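Local atomic coordinates of computational Design of Enzyme (Synthetic construct, PDB entry 3TP4), a protein that is a computationally designed enzyme on a TIM-barrel scaffold of the glycosyl hydrolase family 26 type, probably meant to carry an activated serine in a catalytic triad. Residues S70-I73 and N77-P80; D96-A101 and T164-V169; G225-Y230 and A271-K276. All blocks are in the same frame, centred on the assembly; numbering follows the deposited sequence.

Interaction 1. Residues S70-I73 and N77-P80; sequences STSI and NQRP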
loop_
_atom_site.group_PDB
_atom_site.type_symbol
_atom_site.label_atom_id
_atom_site.label_comp_id
_atom_site.label_asym_id
_atom_site.label_seq_id
_atom_site.Cartn_x
_atom_site.Cartn_y
_atom_site.Cartn_z
ATOM N N SER A 70 -7.296 8.496 1.976
ATOM C CA SER A 70 -7.916 7.330 1.332
ATOM C C SER A 70 -8.392 7.694 -0.071
ATOM O O SER A 70 -8.809 8.822 -0.298
ATOM C CB SER A 70 -9.109 6.836 2.150
ATOM O OG SER A 70 -8.694 6.370 3.421
ATOM N N THR A 71 -8.335 6.747 -1.010
ATOM C CA THR A 71 -8.855 7.010 -2.355
ATOM C C THR A 71 -10.361 7.251 -2.308
ATOM O O THR A 71 -10.948 7.787 -3.240
ATOM C CB THR A 71 -8.562 5.866 -3.321
ATOM O OG1 THR A 71 -9.104 4.648 -2.795
ATOM C CG2 THR A 71 -7.056 5.725 -3.533
ATOM N N SER A 72 -10.962 6.842 -1.199
ATOM C CA SER A 72 -12.347 7.149 -0.857
ATOM C C SER A 72 -12.728 8.617 -1.118
ATOM O O SER A 72 -13.888 8.939 -1.370
ATOM C CB SER A 72 -12.555 6.829 0.621
ATOM O OG SER A 72 -13.911 6.549 0.890
ATOM N N ILE A 73 -11.748 9.507 -1.039
ATOM C CA ILE A 73 -11.977 10.927 -1.276
ATOM C C ILE A 73 -12.486 11.196 -2.688
ATOM O O ILE A 73 -13.239 12.147 -2.918
ATOM C CB ILE A 73 -10.691 11.726 -1.078
ATOM C CG1 ILE A 73 -10.300 11.749 0.405
ATOM C CG2 ILE A 73 -10.836 13.139 -1.611
ATOM C CD1 ILE A 73 -8.908 12.217 0.619
ATOM N N ASN A 77 -16.689 10.094 -0.524
ATOM C CA ASN A 77 -17.088 9.412 0.707
ATOM C C ASN A 77 -16.185 9.772 1.894
ATOM O O ASN A 77 -16.255 9.153 2.960
ATOM C CB ASN A 77 -17.106 7.893 0.509
ATOM C CG ASN A 77 -18.047 7.456 -0.602
ATOM O OD1 ASN A 77 -18.912 8.216 -1.034
ATOM N ND2 ASN A 77 -17.886 6.219 -1.063
ATOM N N GLN A 78 -15.342 10.779 1.698
ATOM C CA GLN A 78 -14.411 11.211 2.727
ATOM C C GLN A 78 -13.944 12.608 2.356
ATOM O O GLN A 78 -13.613 12.874 1.201
ATOM C CB GLN A 78 -13.228 10.241 2.819
ATOM C CG GLN A 78 -12.722 9.990 4.228
ATOM C CD GLN A 78 -11.950 8.678 4.343
ATOM O OE1 GLN A 78 -10.795 8.649 4.789
ATOM N NE2 GLN A 78 -12.592 7.582 3.947
ATOM N N ARG A 79 -13.957 13.518 3.324
ATOM C CA ARG A 79 -13.503 14.876 3.068
ATOM C C ARG A 79 -12.038 14.834 2.643
ATOM O O ARG A 79 -11.292 13.955 3.070
ATOM C CB ARG A 79 -13.676 15.731 4.325
ATOM C CG ARG A 79 -15.106 15.767 4.861
ATOM C CD ARG A 79 -15.212 16.634 6.114
ATOM N NE ARG A 79 -14.599 16.000 7.280
ATOM C CZ ARG A 79 -15.263 15.270 8.174
ATOM N NH1 ARG A 79 -16.570 15.079 8.043
ATOM N NH2 ARG A 79 -14.622 14.729 9.202
ATOM N N PRO A 80 -11.608 15.788 1.814
ATOM C CA PRO A 80 -12.342 16.956 1.324
ATOM C C PRO A 80 -13.231 16.607 0.138
ATOM O O PRO A 80 -13.695 17.509 -0.562
ATOM C CB PRO A 80 -11.224 17.881 0.855
ATOM C CG PRO A 80 -10.173 16.931 0.350
ATOM C CD PRO A 80 -10.234 15.743 1.283
#

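Interaction 2. Residues D96-A101 and T164-V169; sequences DYIRKA and TLIPIV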
loop_
_atom_site.group_PDB
_atom_site.type_symbol
_atom_site.label_atom_id
_atom_site.label_comp_id
_atom_site.label_asym_id
_atom_site.label_seq_id
_atom_site.Cartn_x
_atom_site.Cartn_y
_atom_site.Cartn_z
ATOM N N ASP A 96 -5.153 19.160 -4.265
ATOM C CA ASP A 96 -4.875 20.418 -3.580
ATOM C C ASP A 96 -4.365 20.172 -2.153
ATOM O O ASP A 96 -3.400 20.793 -1.705
ATOM C CB ASP A 96 -6.131 21.290 -3.541
ATOM C CG ASP A 96 -5.906 22.609 -2.817
ATOM O OD1 ASP A 96 -4.998 23.363 -3.223
ATOM O OD2 ASP A 96 -6.626 22.878 -1.829
ATOM N N TYR A 97 -5.021 19.262 -1.449
ATOM C CA TYR A 97 -4.628 18.923 -0.086
ATOM C C TYR A 97 -3.266 18.229 -0.041
ATOM O O TYR A 97 -2.517 18.395 0.924
ATOM C CB TYR A 97 -5.696 18.050 0.565
ATOM C CG TYR A 97 -6.858 18.828 1.146
ATOM C CD1 TYR A 97 -7.371 19.952 0.499
ATOM C CD2 TYR A 97 -7.453 18.431 2.337
ATOM C CE1 TYR A 97 -8.440 20.655 1.030
ATOM C CE2 TYR A 97 -8.510 19.125 2.875
ATOM C CZ TYR A 97 -9.004 20.236 2.219
ATOM O OH TYR A 97 -10.062 20.917 2.770
ATOM N N ILE A 98 -2.949 17.456 -1.079
ATOM C CA ILE A 98 -1.639 16.809 -1.188
ATOM C C ILE A 98 -0.570 17.865 -1.422
ATOM O O ILE A 98 0.525 17.800 -0.855
ATOM C CB ILE A 98 -1.600 15.764 -2.343
ATOM C CG1 ILE A 98 -2.271 14.459 -1.909
ATOM C CG2 ILE A 98 -0.163 15.486 -2.789
ATOM C CD1 ILE A 98 -2.507 13.471 -3.055
ATOM N N ARG A 99 -0.890 18.847 -2.263
ATOM C CA ARG A 99 0.030 19.957 -2.526
ATOM C C ARG A 99 0.306 20.755 -1.245
ATOM O O ARG A 99 1.450 21.127 -0.954
ATOM C CB ARG A 99 -0.548 20.879 -3.613
ATOM C CG ARG A 99 -0.320 20.381 -5.039
ATOM C CD ARG A 99 -1.264 21.034 -6.061
ATOM N NE ARG A 99 -1.448 22.465 -5.822
ATOM C CZ ARG A 99 -0.533 23.391 -6.085
ATOM N NH1 ARG A 99 0.639 23.046 -6.609
ATOM N NH2 ARG A 99 -0.790 24.671 -5.825
ATOM N N LYS A 100 -0.756 21.017 -0.491
ATOM C CA LYS A 100 -0.652 21.755 0.763
ATOM C C LYS A 100 0.227 21.012 1.763
ATOM O O LYS A 100 1.004 21.627 2.502
ATOM C CB LYS A 100 -2.044 21.997 1.346
ATOM C CG LYS A 100 -2.781 23.171 0.682
ATOM C CD LYS A 100 -4.259 23.198 1.025
ATOM C CE LYS A 100 -4.922 24.510 0.510
ATOM N NZ LYS A 100 -6.404 24.363 0.369
ATOM N N ALA A 101 0.110 19.685 1.772
ATOM C CA ALA A 101 0.874 18.874 2.707
ATOM C C ALA A 101 2.332 18.911 2.302
ATOM O O ALA A 101 3.224 19.025 3.145
ATOM C CB ALA A 101 0.354 17.438 2.714
ATOM N N THR A 164 6.552 20.233 -10.620
ATOM C CA THR A 164 7.172 19.000 -10.144
ATOM C C THR A 164 6.142 18.035 -9.538
ATOM O O THR A 164 5.347 18.418 -8.687
ATOM C CB THR A 164 8.266 19.296 -9.095
ATOM O OG1 THR A 164 9.243 20.186 -9.652
ATOM C CG2 THR A 164 8.952 18.009 -8.663
ATOM N N LEU A 165 6.155 16.784 -9.987
ATOM C CA LEU A 165 5.296 15.775 -9.391
ATOM C C LEU A 165 5.705 15.563 -7.938
ATOM O O LEU A 165 6.892 15.480 -7.628
ATOM C CB LEU A 165 5.387 14.449 -10.157
ATOM C CG LEU A 165 4.769 14.445 -11.561
ATOM C CD1 LEU A 165 5.400 13.375 -12.434
ATOM C CD2 LEU A 165 3.255 14.273 -11.493
ATOM N N ILE A 166 4.713 15.473 -7.063
ATOM C CA ILE A 166 4.938 15.157 -5.656
ATOM C C ILE A 166 4.902 13.637 -5.458
ATOM O O ILE A 166 3.927 12.985 -5.828
ATOM C CB ILE A 166 3.837 15.792 -4.802
ATOM C CG1 ILE A 166 3.798 17.310 -5.024
ATOM C CG2 ILE A 166 4.025 15.458 -3.327
ATOM C CD1 ILE A 166 2.600 17.962 -4.395
ATOM N N PRO A 167 5.971 13.062 -4.890
ATOM C CA PRO A 167 5.953 11.608 -4.682
ATOM C C PRO A 167 4.858 11.192 -3.707
ATOM O O PRO A 167 4.539 11.928 -2.772
ATOM C CB PRO A 167 7.347 11.314 -4.109
ATOM C CG PRO A 167 8.195 12.471 -4.589
ATOM C CD PRO A 167 7.275 13.657 -4.549
ATOM N N ILE A 168 4.276 10.024 -3.951
ATOM C CA ILE A 168 3.181 9.508 -3.147
ATOM C C ILE A 168 3.439 8.036 -2.829
ATOM O O ILE A 168 3.778 7.251 -3.718
ATOM C CB ILE A 168 1.831 9.632 -3.899
ATOM C CG1 ILE A 168 1.411 11.098 -4.006
ATOM C CG2 ILE A 168 0.732 8.858 -3.182
ATOM C CD1 ILE A 168 0.222 11.309 -4.919
ATOM N N VAL A 169 3.315 7.672 -1.562
ATOM C CA VAL A 169 3.396 6.269 -1.177
ATOM C C VAL A 169 2.001 5.693 -1.332
ATOM O O VAL A 169 1.101 5.989 -0.533
ATOM C CB VAL A 169 3.874 6.116 0.277
ATOM C CG1 VAL A 169 3.976 4.640 0.651
ATOM C CG2 VAL A 169 5.211 6.821 0.458
#

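Interaction 3. Residues G225-Y230 and A271-K276; sequences GNRDVY and ADEKGK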
loop_
_atom_site.group_PDB
_atom_site.type_symbol
_atom_site.label_atom_id
_atom_site.label_comp_id
_atom_site.label_asym_id
_atom_site.label_seq_id
_atom_site.Cartn_x
_atom_site.Cartn_y
_atom_site.Cartn_z
ATOM N N GLY A 225 5.553 -12.763 14.698
ATOM C CA GLY A 225 6.851 -12.779 14.049
ATOM C C GLY A 225 7.032 -13.947 13.105
ATOM O O GLY A 225 8.167 -14.283 12.756
ATOM N N ASN A 226 5.921 -14.554 12.682
ATOM C CA ASN A 226 5.970 -15.712 11.782
ATOM C C ASN A 226 5.975 -15.302 10.312
ATOM O O ASN A 226 4.959 -14.869 9.780
ATOM C CB ASN A 226 4.824 -16.689 12.083
ATOM C CG ASN A 226 4.961 -17.333 13.468
ATOM O OD1 ASN A 226 5.865 -18.134 13.691
ATOM N ND2 ASN A 226 4.064 -16.979 14.398
ATOM N N ARG A 227 7.126 -15.460 9.658
ATOM C CA ARG A 227 7.338 -14.880 8.335
ATOM C C ARG A 227 6.450 -15.453 7.251
ATOM O O ARG A 227 5.974 -14.713 6.399
ATOM C CB ARG A 227 8.811 -14.969 7.918
ATOM C CG ARG A 227 9.673 -13.914 8.601
ATOM C CD ARG A 227 11.143 -14.300 8.701
ATOM N NE ARG A 227 11.889 -14.068 7.471
ATOM C CZ ARG A 227 12.987 -13.318 7.385
ATOM N NH1 ARG A 227 13.473 -12.705 8.454
ATOM N NH2 ARG A 227 13.599 -13.180 6.221
ATOM N N ASP A 228 6.232 -16.766 7.276
ATOM C CA ASP A 228 5.431 -17.404 6.238
ATOM C C ASP A 228 3.975 -16.970 6.301
ATOM O O ASP A 228 3.307 -16.899 5.276
ATOM C CB ASP A 228 5.547 -18.936 6.313
ATOM C CG ASP A 228 6.947 -19.423 6.012
ATOM O OD1 ASP A 228 7.701 -18.697 5.322
ATOM O OD2 ASP A 228 7.294 -20.534 6.466
ATOM N N VAL A 229 3.478 -16.671 7.496
ATOM C CA VAL A 229 2.127 -16.144 7.612
ATOM C C VAL A 229 2.078 -14.696 7.064
ATOM O O VAL A 229 1.201 -14.329 6.275
ATOM C CB VAL A 229 1.630 -16.214 9.073
ATOM C CG1 VAL A 229 0.233 -15.651 9.190
ATOM C CG2 VAL A 229 1.686 -17.671 9.583
ATOM N N TYR A 230 3.042 -13.882 7.477
ATOM C CA TYR A 230 3.153 -12.511 6.983
ATOM C C TYR A 230 3.262 -12.465 5.458
ATOM O O TYR A 230 2.636 -11.622 4.799
ATOM C CB TYR A 230 4.390 -11.849 7.605
ATOM C CG TYR A 230 4.656 -10.415 7.136
ATOM C CD1 TYR A 230 3.903 -9.351 7.618
ATOM C CD2 TYR A 230 5.672 -10.142 6.228
ATOM C CE1 TYR A 230 4.149 -8.031 7.201
ATOM C CE2 TYR A 230 5.931 -8.834 5.807
ATOM C CZ TYR A 230 5.166 -7.788 6.297
ATOM O OH TYR A 230 5.431 -6.496 5.887
ATOM N N ALA A 271 12.680 -6.414 5.102
ATOM C CA ALA A 271 13.056 -5.233 4.340
ATOM C C ALA A 271 14.577 -5.206 4.121
ATOM O O ALA A 271 15.050 -5.094 2.986
ATOM C CB ALA A 271 12.573 -3.947 5.058
ATOM N N ASP A 272 15.337 -5.310 5.204
ATOM C CA ASP A 272 16.802 -5.277 5.097
ATOM C C ASP A 272 17.337 -6.328 4.130
ATOM O O ASP A 272 18.219 -6.042 3.320
ATOM C CB ASP A 272 17.461 -5.435 6.466
ATOM C CG ASP A 272 17.303 -4.199 7.335
ATOM O OD1 ASP A 272 16.857 -3.147 6.812
ATOM O OD2 ASP A 272 17.626 -4.279 8.538
ATOM N N GLU A 273 16.804 -7.544 4.202
ATOM C CA GLU A 273 17.277 -8.603 3.310
ATOM C C GLU A 273 16.953 -8.298 1.852
ATOM O O GLU A 273 17.706 -8.670 0.954
ATOM C CB GLU A 273 16.690 -9.948 3.721
ATOM C CG GLU A 273 17.181 -10.387 5.083
ATOM C CD GLU A 273 16.303 -11.449 5.706
ATOM O OE1 GLU A 273 15.452 -12.015 4.979
ATOM O OE2 GLU A 273 16.465 -11.710 6.921
ATOM N N LYS A 274 15.850 -7.597 1.611
ATOM C CA LYS A 274 15.439 -7.328 0.232
ATOM C C LYS A 274 15.961 -5.992 -0.280
ATOM O O LYS A 274 15.784 -5.665 -1.448
ATOM C CB LYS A 274 13.911 -7.397 0.093
ATOM C CG LYS A 274 13.333 -8.809 0.356
ATOM C CD LYS A 274 11.808 -8.801 0.359
ATOM C CE LYS A 274 11.235 -10.212 0.542
ATOM N NZ LYS A 274 11.637 -11.117 -0.568
ATOM N N GLY A 275 16.607 -5.227 0.593
ATOM C CA GLY A 275 17.054 -3.888 0.244
ATOM C C GLY A 275 15.867 -2.953 0.081
ATOM O O GLY A 275 15.892 -2.037 -0.735
ATOM N N LYS A 276 14.814 -3.204 0.852
ATOM C CA LYS A 276 13.596 -2.406 0.777
ATOM C C LYS A 276 13.397 -1.587 2.048
ATOM O O LYS A 276 14.228 -1.612 2.955
ATOM C CB LYS A 276 12.380 -3.315 0.535
ATOM C CG LYS A 276 12.415 -4.026 -0.841
ATOM C CD LYS A 276 11.155 -4.858 -1.077
ATOM C CE LYS A 276 11.232 -5.614 -2.422
ATOM N NZ LYS A 276 11.505 -4.669 -3.538
#

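Interaction 1. Residues S70-I73 and N77-P80
N77 opens the run by giving its backbone N-H to the carbonyl of S72. The bond from N77 N to S72 O is 3.1 Å long and fairly straight, with 154° at the hydrogen. It closes a short turn between S72 and N77, within the loop that follows strand 66-70. S72 also meets N77 with its side chain. S72 OG stands opposite its own backbone N (chi1 -155°) and reaches N77 CB at 3.5 Å.

Q78 follows and lies across both serines. Q78 CB sits beside S72 CB, and Q78 CD comes to 4.0 Å from S70 CB. The hydroxyl of S70 has a firmer partner in H37. S70, H37 and E320 have the arrangement of a Ser-His-Glu triad, consistent with the designed catalytic site. The backbone is less well served, for Q78 N is buried with no partner. Q78 O receives a CA-H...O contact from I73 CA at 3.6 Å.

R79 takes part with its carbonyl, R79 O lying 3.6 Å from I73 CG1. Its side chain starts away from S70-I73, and NE bonds to S41 O. A cis peptide then leads into P80. P80 CD rests against I73 CD1 at 3.8 Å and lies almost as near to I73 CG2, so both branches of the isoleucine touch the ring. Replacing I73 by an alanine removes both branches and is likely to open a gap beside P80 and the R79 carbonyl.

The contact runs from the end of strand 66-70 into the loop before helix 87-104. I73 reaches F94 of that helix and P80 reaches Y97, while T71 turns to V110 and A112 of strand 107-113.

Interaction 2. Residues D96-A101 and T164-V169
R99 and I166 meet without any flat group between them. The guanidinium of R99 takes no part in the contact with T164-V169. The chain bends at chi3 (41°) and carries that group off to D161, which NH2 engages in a salt bridge, and to R159 O, which takes a hydrogen bond from NH1. What touches I166 is the foot of the arginine. I166 CD1 lies 3.8 Å from R99 CA and equally far from R99 CG, and the two side chains cross at about a right angle.

I98 supplies the larger share on the helix side, with its two branches. I98 CG2 lies 4.0 Å from I166 CD1, and these two side chains run past each other in opposite directions. I98 CD1 meets I168 CD1 at 3.9 Å, methyl against methyl.

This is the helix-on-strand layer of a beta/alpha barrel. Helix 87-104 joins parallel strands 66-70 and 107-113, and here it also covers the entry to the next strand, 168-174. I98 packs on W69 of strand 66-70 as well. I166 touches N108 and I168 touches V110 of strand 107-113.

P167, between the two isoleucines, points away and packs on helix 15-27. K100 also points away from the contact, and its NZ holds D96 OD2 at 2.7 Å in a salt bridge one helical turn back.

Interaction 3. Residues G225-Y230 and A271-K276
R227 and E273 reach toward each other from opposite directions and meet in a salt bridge. R227 NH2 gives a hydrogen bond to E273 OE1. The modelled length from R227 NH2 to E273 OE1 is 2.5 Å, which is short, so the exact value is doubtful. The bond is bent, with 139° at the hydrogen.

The two flat groups are tilted by 27° to each other. E273 OE1 lies at the edge of the guanidinium, practically in its plane, and receives the arginine on its syn side. The match is lopsided. E273 OE1 takes the bond, while E273 OE2 stands 3.3 Å from R227 NH2 and 3.5 Å from R227 NH1. R227 NH1 has a long, weak ion pair with E269, one turn back on the same helix as E273.

The R227 side chain also packs on M266 and I270, and its bend at chi3 (81°) helps set the guanidinium edge toward E273. E273 is extended beyond CG, which brings its carboxylate out to the arginine. The charges belong to opposite helix ends. R227 starts the short helix 227-230, while E273 lies in the last turn of helix 254-274. Each would probably be placed poorly against its own helix end, and the pairing is likely to offset this. Just after E273 the helix stops in a Schellman motif at G275, where K276 N bonds back to A271 O at 2.9 Å and G275 N makes a weaker bond to D272 O.

Deeper between the same elements, Y230 packs on M266 and I267 and turns edge-to-face to W217 and F223. The salt bridge is a surface link between two helices of the TIM barrel. One precedes strand 242-249 and the other follows it.

Interactions 1 and 2 are neighbours, with centres 15 Å apart. They touch directly where P80 CB packs on Y97 CZ at 3.5 Å, so the loop after strand 66-70 rests on the helix that follows it. Interaction 3 lies on the opposite side of the chain's centre. Its centre is about 31 Å from that of interaction 1 and about 29 Å from that of interaction 2. Nearest atoms are about 19 Å apart for interactions 1 and 3, and about 11 Å for 2 and 3. Of the three, interaction 1 holds S70, the serine of the probable triad. Interaction 2 lies in the helix layer beside it, and interaction 3 joins two helices at the surface.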